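Rhamnonate dehydratase (Gibberella zeae PH-1, PDB 3FXG) probably catalyses the magnesium-dependent dehydration of L-rhamnonate to its 2-keto-3-deoxy acid, as a member of the enolase superfamily. Local coordinates at residues Pro9-Arg15 with Val69-Asp75; Leu92-Phe97 with Val132-Ile136. All coordinates share one frame; numbering follows the deposited sequence.

Both contacts belong to the N-terminal capping domain of an enolase-superfamily fold, where an antiparallel sheet is backed by helices. Contact 1 pairs two neighbouring strands of that sheet, and contact 2 crosses two of the helices laid against it. Their centres are about 14 Å apart and they share apolar packing: Ile-14 CD1 reaches Val-93 CG1 at 3.7 Å, and Val-69 CG2 meets Val-135 CG1 at 3.7 Å. Farther along, Ile-71 CD1 rests 3.6 Å from Ile-136 O. The magnesium ion, bound by Asp-222, Glu-248 and Glu-275, sits in the barrel domain, and neither contact supplies one of these ligands.

Contact 1: Pro9-Arg15 with Val69-Asp75; sequences PKIKAIR and VEIEATD
Pro-9 starts the contact with its ring against the end of the partner strand and the turn after it: CB is 3.9 Å from Ala-73 CB and close to Thr-74 OG1, and CG rests on the carboxylate of Asp-75, which hydrogen-bonds Thr-77. Lys-10 O then accepts Thr-74 N at 2.9 Å. Beyond Ile-11, whose CG2 touches Ile-71 CG2, the register slips by one residue in a classic beta bulge, where Glu-72 O takes both Lys-12 N (2.7 Å) and Ala-13 N (3.1 Å). Lys-12 runs fully extended beside Glu-72, with a water bridging its NZ to Thr-74 O. Past the bulge the antiparallel pairing is regular, and Ile-14 CD1 lies 3.9 Å from Val-69 CG1. Arg-15 bends at chi3 (-72°) and spans two acidic residues on the same face. Its NE makes a nearly straight salt bridge to Glu-70 OE1 (3.0 Å), in the guanidinium plane although the two flat groups stand 87° apart. NH1 and NH2 both grip Glu-72 OE1, NH2 at 3.1 Å on the anti lone pair, NH1 from above the carboxylate plane. Strand 78-84 flanks 66-73 on its other edge, while Ile-11, Ile-14 and Ile-71 pack on helices 86-101 and 128-148.

Contact 2: Leu92-Phe97 with Val132-Ile136; sequences LVHQHF and VISVI
Leu-92 O is gripped by two amides of its own helix, His-96 N at 2.9 Å and, weakly, Phe-97 N at 3.3 Å. The second bond marks a wider pi-type turn over 93-97, and Val-93 and Phe-97, at its two ends, both touch helix 132-136. No hydrogen bond joins the helices themselves, so everything between them is apolar contact.

Val-132 meets three residues of the other helix. Its CG1, anti to the backbone N (chi1 177°), presses on Val-93 CG2 at 3.5 Å and also lies 3.7 Å from Phe-97 CE2. The other methyl, CG2, turns to Leu-92 CD1 at 4.0 Å, so the two branches divide the partners between them. Leu-92 also touches Leu-64 of the second subunit, and His-96 NE2 hydrogen-bonds Trp-59 O of that subunit.

Phe-97 reaches toward the second helix with its ring between two neighbours. Ile-133 CG1 stands over one face in a CH-pi contact, 4.1 Å from the ring centroid and 26° off the normal, while His-96 CG lies over the opposite face, toward the rim. The CB of Ile-133 points off to one side, and it is the CG1 branch that swings in over the Phe-97 ring. Ile-136 CD1 meets Phe-97 CB at 3.7 Å and also approaches Val-93 CG2. Val-132, Ile-133 and Ile-136 all lie on the same side of the ring plane, opposite His-96.

This is the near-perpendicular crossing of helices 86-101 and 128-148 in the N-terminal capping domain, against its antiparallel sheet. The short axes pass 10.9 Å apart at 93°, and the gap is filled by these side chains. Helix 109-119 adds Met-116 against Phe-97 and Ile-133, and Phe-67 of strand 66-73 packs on Val-93.

Contact 1: Pro9-Arg15 with Val69-Asp75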
loop_
_atom_site.group_PDB
_atom_site.type_symbol
_atom_site.label_atom_id
_atom_site.label_comp_id
_atom_site.label_asym_id
_atom_site.label_seq_id
_atom_site.Cartn_x
_atom_site.Cartn_y
_atom_site.Cartn_z
ATOM N N PRO A 9 14.931 -44.563 25.274
ATOM C CA PRO A 9 13.678 -45.296 25.479
ATOM C C PRO A 9 12.517 -44.700 24.680
ATOM O O PRO A 9 12.418 -43.483 24.529
ATOM C CB PRO A 9 13.463 -45.195 26.990
ATOM C CG PRO A 9 14.116 -43.895 27.343
ATOM C CD PRO A 9 15.387 -43.932 26.524
ATOM N N LYS A 10 11.654 -45.567 24.159
ATOM C CA LYS A 10 10.493 -45.140 23.383
ATOM C C LYS A 10 9.309 -44.920 24.326
ATOM O O LYS A 10 9.363 -45.298 25.494
ATOM C CB LYS A 10 10.111 -46.214 22.361
ATOM C CG LYS A 10 11.171 -46.528 21.312
ATOM C CD LYS A 10 11.411 -45.351 20.382
ATOM C CE LYS A 10 11.966 -45.818 19.037
ATOM N NZ LYS A 10 13.232 -46.589 19.175
ATOM N N ILE A 11 8.242 -44.309 23.816
ATOM C CA ILE A 11 7.048 -44.077 24.624
ATOM C C ILE A 11 6.310 -45.401 24.768
ATOM O O ILE A 11 6.007 -46.068 23.776
ATOM C CB ILE A 11 6.101 -43.058 23.967
ATOM C CG1 ILE A 11 6.768 -41.681 23.923
ATOM C CG2 ILE A 11 4.784 -43.004 24.737
ATOM C CD1 ILE A 11 5.989 -40.655 23.114
ATOM N N LYS A 12 6.015 -45.767 26.008
ATOM C CA LYS A 12 5.332 -47.017 26.306
ATOM C C LYS A 12 3.842 -46.830 26.562
ATOM O O LYS A 12 3.019 -47.607 26.070
ATOM C CB LYS A 12 5.979 -47.671 27.530
ATOM C CG LYS A 12 5.316 -48.963 27.979
ATOM C CD LYS A 12 6.009 -49.527 29.209
ATOM C CE LYS A 12 5.370 -50.837 29.652
ATOM N NZ LYS A 12 6.085 -51.443 30.814
ATOM N N ALA A 13 3.495 -45.802 27.328
ATOM C CA ALA A 13 2.100 -45.554 27.651
ATOM C C ALA A 13 1.819 -44.103 28.007
ATOM O O ALA A 13 2.730 -43.335 28.326
ATOM C CB ALA A 13 1.676 -46.454 28.810
ATOM N N ILE A 14 0.544 -43.734 27.933
ATOM C CA ILE A 14 0.118 -42.390 28.283
ATOM C C ILE A 14 -1.136 -42.501 29.140
ATOM O O ILE A 14 -2.048 -43.270 28.833
ATOM C CB ILE A 14 -0.174 -41.528 27.027
ATOM C CG1 ILE A 14 -0.620 -40.127 27.453
ATOM C CG2 ILE A 14 -1.236 -42.185 26.168
ATOM C CD1 ILE A 14 -0.611 -39.105 26.323
ATOM N N ARG A 15 -1.160 -41.749 30.232
ATOM C CA ARG A 15 -2.292 -41.755 31.146
ATOM C C ARG A 15 -2.743 -40.316 31.375
ATOM O O ARG A 15 -1.935 -39.393 31.316
ATOM C CB ARG A 15 -1.882 -42.386 32.483
ATOM C CG ARG A 15 -1.444 -43.848 32.403
ATOM C CD ARG A 15 -1.000 -44.369 33.770
ATOM N NE ARG A 15 0.283 -43.811 34.204
ATOM C CZ ARG A 15 1.473 -44.299 33.856
ATOM N NH1 ARG A 15 1.556 -45.363 33.067
ATOM N NH2 ARG A 15 2.586 -43.724 34.299
ATOM N N VAL A 69 -1.351 -35.138 32.465
ATOM C CA VAL A 69 -0.955 -36.150 31.502
ATOM C C VAL A 69 0.358 -36.778 31.944
ATOM O O VAL A 69 1.284 -36.075 32.349
ATOM C CB VAL A 69 -0.765 -35.540 30.093
ATOM C CG1 VAL A 69 -0.115 -36.554 29.166
ATOM C CG2 VAL A 69 -2.111 -35.097 29.535
ATOM N N GLU A 70 0.430 -38.103 31.884
ATOM C CA GLU A 70 1.654 -38.811 32.238
ATOM C C GLU A 70 2.084 -39.622 31.024
ATOM O O GLU A 70 1.270 -40.313 30.413
ATOM C CB GLU A 70 1.436 -39.771 33.415
ATOM C CG GLU A 70 1.014 -39.127 34.728
ATOM C CD GLU A 70 1.043 -40.116 35.890
ATOM O OE1 GLU A 70 0.536 -41.244 35.720
ATOM O OE2 GLU A 70 1.564 -39.769 36.970
ATOM N N ILE A 71 3.357 -39.525 30.665
ATOM C CA ILE A 71 3.877 -40.287 29.540
ATOM C C ILE A 71 5.013 -41.144 30.086
ATOM O O ILE A 71 6.007 -40.623 30.586
ATOM C CB ILE A 71 4.399 -39.362 28.423
ATOM C CG1 ILE A 71 3.250 -38.496 27.896
ATOM C CG2 ILE A 71 4.999 -40.196 27.289
ATOM C CD1 ILE A 71 3.677 -37.472 26.851
ATOM N N GLU A 72 4.846 -42.459 30.011
ATOM C CA GLU A 72 5.855 -43.379 30.524
ATOM C C GLU A 72 6.681 -43.986 29.404
ATOM O O GLU A 72 6.134 -44.467 28.410
ATOM C CB GLU A 72 5.193 -44.497 31.331
ATOM C CG GLU A 72 6.187 -45.388 32.062
ATOM C CD GLU A 72 5.510 -46.421 32.937
ATOM O OE1 GLU A 72 4.557 -46.054 33.654
ATOM O OE2 GLU A 72 5.937 -47.594 32.914
ATOM N N ALA A 73 7.999 -43.954 29.572
ATOM C CA ALA A 73 8.917 -44.510 28.585
ATOM C C ALA A 73 9.183 -45.977 28.912
ATOM O O ALA A 73 8.863 -46.446 30.007
ATOM C CB ALA A 73 10.229 -43.723 28.582
ATOM N N THR A 74 9.779 -46.693 27.965
ATOM C CA THR A 74 10.075 -48.111 28.140
ATOM C C THR A 74 11.080 -48.402 29.256
ATOM O O THR A 74 11.212 -49.547 29.686
ATOM C CB THR A 74 10.604 -48.731 26.831
ATOM O OG1 THR A 74 11.701 -47.950 26.340
ATOM C CG2 THR A 74 9.511 -48.764 25.777
ATOM N N ASP A 75 11.788 -47.379 29.723
ATOM C CA ASP A 75 12.765 -47.573 30.791
ATOM C C ASP A 75 12.131 -47.277 32.149
ATOM O O ASP A 75 12.804 -47.306 33.183
ATOM C CB ASP A 75 13.981 -46.668 30.573
ATOM C CG ASP A 75 13.671 -45.207 30.822
ATOM O OD1 ASP A 75 12.497 -44.810 30.668
ATOM O OD2 ASP A 75 14.604 -44.451 31.159
HETATM O O HOH W 1 12.520 -48.618 23.964
HETATM O O HOH W 2 7.994 -48.696 31.756
HETATM O O HOH W 3 8.844 -51.469 29.677
#

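Contact 2: Leu92-Phe97 with Val132-Ile136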
loop_
_atom_site.group_PDB
_atom_site.type_symbol
_atom_site.label_atom_id
_atom_site.label_comp_id
_atom_site.label_asym_id
_atom_site.label_seq_id
_atom_site.Cartn_x
_atom_site.Cartn_y
_atom_site.Cartn_z
ATOM N N LEU A 92 -9.970 -36.367 24.496
ATOM C CA LEU A 92 -9.211 -36.186 23.261
ATOM C C LEU A 92 -7.834 -36.839 23.325
ATOM O O LEU A 92 -7.382 -37.446 22.352
ATOM C CB LEU A 92 -9.070 -34.694 22.947
ATOM C CG LEU A 92 -10.371 -33.977 22.576
ATOM C CD1 LEU A 92 -10.135 -32.475 22.518
ATOM C CD2 LEU A 92 -10.875 -34.491 21.233
ATOM N N VAL A 93 -7.171 -36.715 24.470
ATOM C CA VAL A 93 -5.849 -37.307 24.649
ATOM C C VAL A 93 -5.824 -38.764 24.191
ATOM O O VAL A 93 -4.990 -39.159 23.375
ATOM C CB VAL A 93 -5.408 -37.276 26.136
ATOM C CG1 VAL A 93 -4.183 -38.157 26.330
ATOM C CG2 VAL A 93 -5.101 -35.846 26.568
ATOM N N HIS A 94 -6.750 -39.557 24.718
ATOM C CA HIS A 94 -6.812 -40.979 24.400
ATOM C C HIS A 94 -7.517 -41.341 23.104
ATOM O O HIS A 94 -7.066 -42.224 22.380
ATOM C CB HIS A 94 -7.458 -41.728 25.566
ATOM C CG HIS A 94 -6.704 -41.589 26.851
ATOM N ND1 HIS A 94 -5.492 -42.208 27.074
ATOM C CD2 HIS A 94 -6.958 -40.853 27.959
ATOM C CE1 HIS A 94 -5.032 -41.859 28.262
ATOM N NE2 HIS A 94 -5.902 -41.036 28.819
ATOM N N GLN A 95 -8.619 -40.668 22.798
ATOM C CA GLN A 95 -9.347 -40.981 21.575
ATOM C C GLN A 95 -8.628 -40.542 20.300
ATOM O O GLN A 95 -8.700 -41.222 19.276
ATOM C CB GLN A 95 -10.745 -40.364 21.620
ATOM C CG GLN A 95 -11.679 -41.008 22.636
ATOM C CD GLN A 95 -11.914 -42.483 22.358
ATOM O OE1 GLN A 95 -11.381 -43.351 23.050
ATOM N NE2 GLN A 95 -12.706 -42.771 21.334
ATOM N N HIS A 96 -7.920 -39.420 20.354
ATOM C CA HIS A 96 -7.242 -38.948 19.156
ATOM C C HIS A 96 -5.715 -38.985 19.154
ATOM O O HIS A 96 -5.101 -39.609 18.290
ATOM C CB HIS A 96 -7.700 -37.519 18.832
ATOM C CG HIS A 96 -7.387 -37.085 17.432
ATOM N ND1 HIS A 96 -7.642 -35.810 16.975
ATOM C CD2 HIS A 96 -6.861 -37.761 16.383
ATOM C CE1 HIS A 96 -7.287 -35.720 15.705
ATOM N NE2 HIS A 96 -6.811 -36.890 15.322
ATOM N N PHE A 97 -5.100 -38.335 20.133
ATOM C CA PHE A 97 -3.648 -38.229 20.156
ATOM C C PHE A 97 -2.796 -39.420 20.581
ATOM O O PHE A 97 -1.652 -39.538 20.141
ATOM C CB PHE A 97 -3.272 -36.980 20.960
ATOM C CG PHE A 97 -3.956 -35.736 20.467
ATOM C CD1 PHE A 97 -3.777 -35.308 19.152
ATOM C CD2 PHE A 97 -4.824 -35.025 21.290
ATOM C CE1 PHE A 97 -4.457 -34.191 18.664
ATOM C CE2 PHE A 97 -5.508 -33.908 20.813
ATOM C CZ PHE A 97 -5.326 -33.491 19.496
ATOM N N VAL A 132 -4.811 -29.284 24.596
ATOM C CA VAL A 132 -4.532 -30.699 24.845
ATOM C C VAL A 132 -3.148 -31.047 24.307
ATOM O O VAL A 132 -2.327 -31.660 24.997
ATOM C CB VAL A 132 -5.577 -31.607 24.155
ATOM C CG1 VAL A 132 -5.213 -33.072 24.360
ATOM C CG2 VAL A 132 -6.966 -31.319 24.718
ATOM N N ILE A 133 -2.892 -30.644 23.068
ATOM C CA ILE A 133 -1.606 -30.906 22.448
ATOM C C ILE A 133 -0.486 -30.263 23.264
ATOM O O ILE A 133 0.583 -30.845 23.425
ATOM C CB ILE A 133 -1.566 -30.359 21.005
ATOM C CG1 ILE A 133 -2.582 -31.116 20.140
ATOM C CG2 ILE A 133 -0.158 -30.500 20.428
ATOM C CD1 ILE A 133 -2.711 -30.581 18.724
ATOM N N SER A 134 -0.743 -29.067 23.790
ATOM C CA SER A 134 0.259 -28.350 24.577
ATOM C C SER A 134 0.715 -29.133 25.803
ATOM O O SER A 134 1.911 -29.229 26.080
ATOM C CB SER A 134 -0.287 -26.993 25.032
ATOM O OG SER A 134 -0.648 -26.180 23.929
ATOM N N VAL A 135 -0.242 -29.682 26.543
ATOM C CA VAL A 135 0.083 -30.439 27.745
ATOM C C VAL A 135 0.837 -31.724 27.414
ATOM O O VAL A 135 1.739 -32.131 28.148
ATOM C CB VAL A 135 -1.193 -30.763 28.549
ATOM C CG1 VAL A 135 -0.843 -31.582 29.779
ATOM C CG2 VAL A 135 -1.878 -29.464 28.967
ATOM N N ILE A 136 0.474 -32.363 26.309
ATOM C CA ILE A 136 1.153 -33.589 25.903
ATOM C C ILE A 136 2.603 -33.264 25.552
ATOM O O ILE A 136 3.525 -33.989 25.935
ATOM C CB ILE A 136 0.460 -34.234 24.680
ATOM C CG1 ILE A 136 -0.906 -34.787 25.096
ATOM C CG2 ILE A 136 1.341 -35.333 24.095
ATOM C CD1 ILE A 136 -1.754 -35.294 23.931
#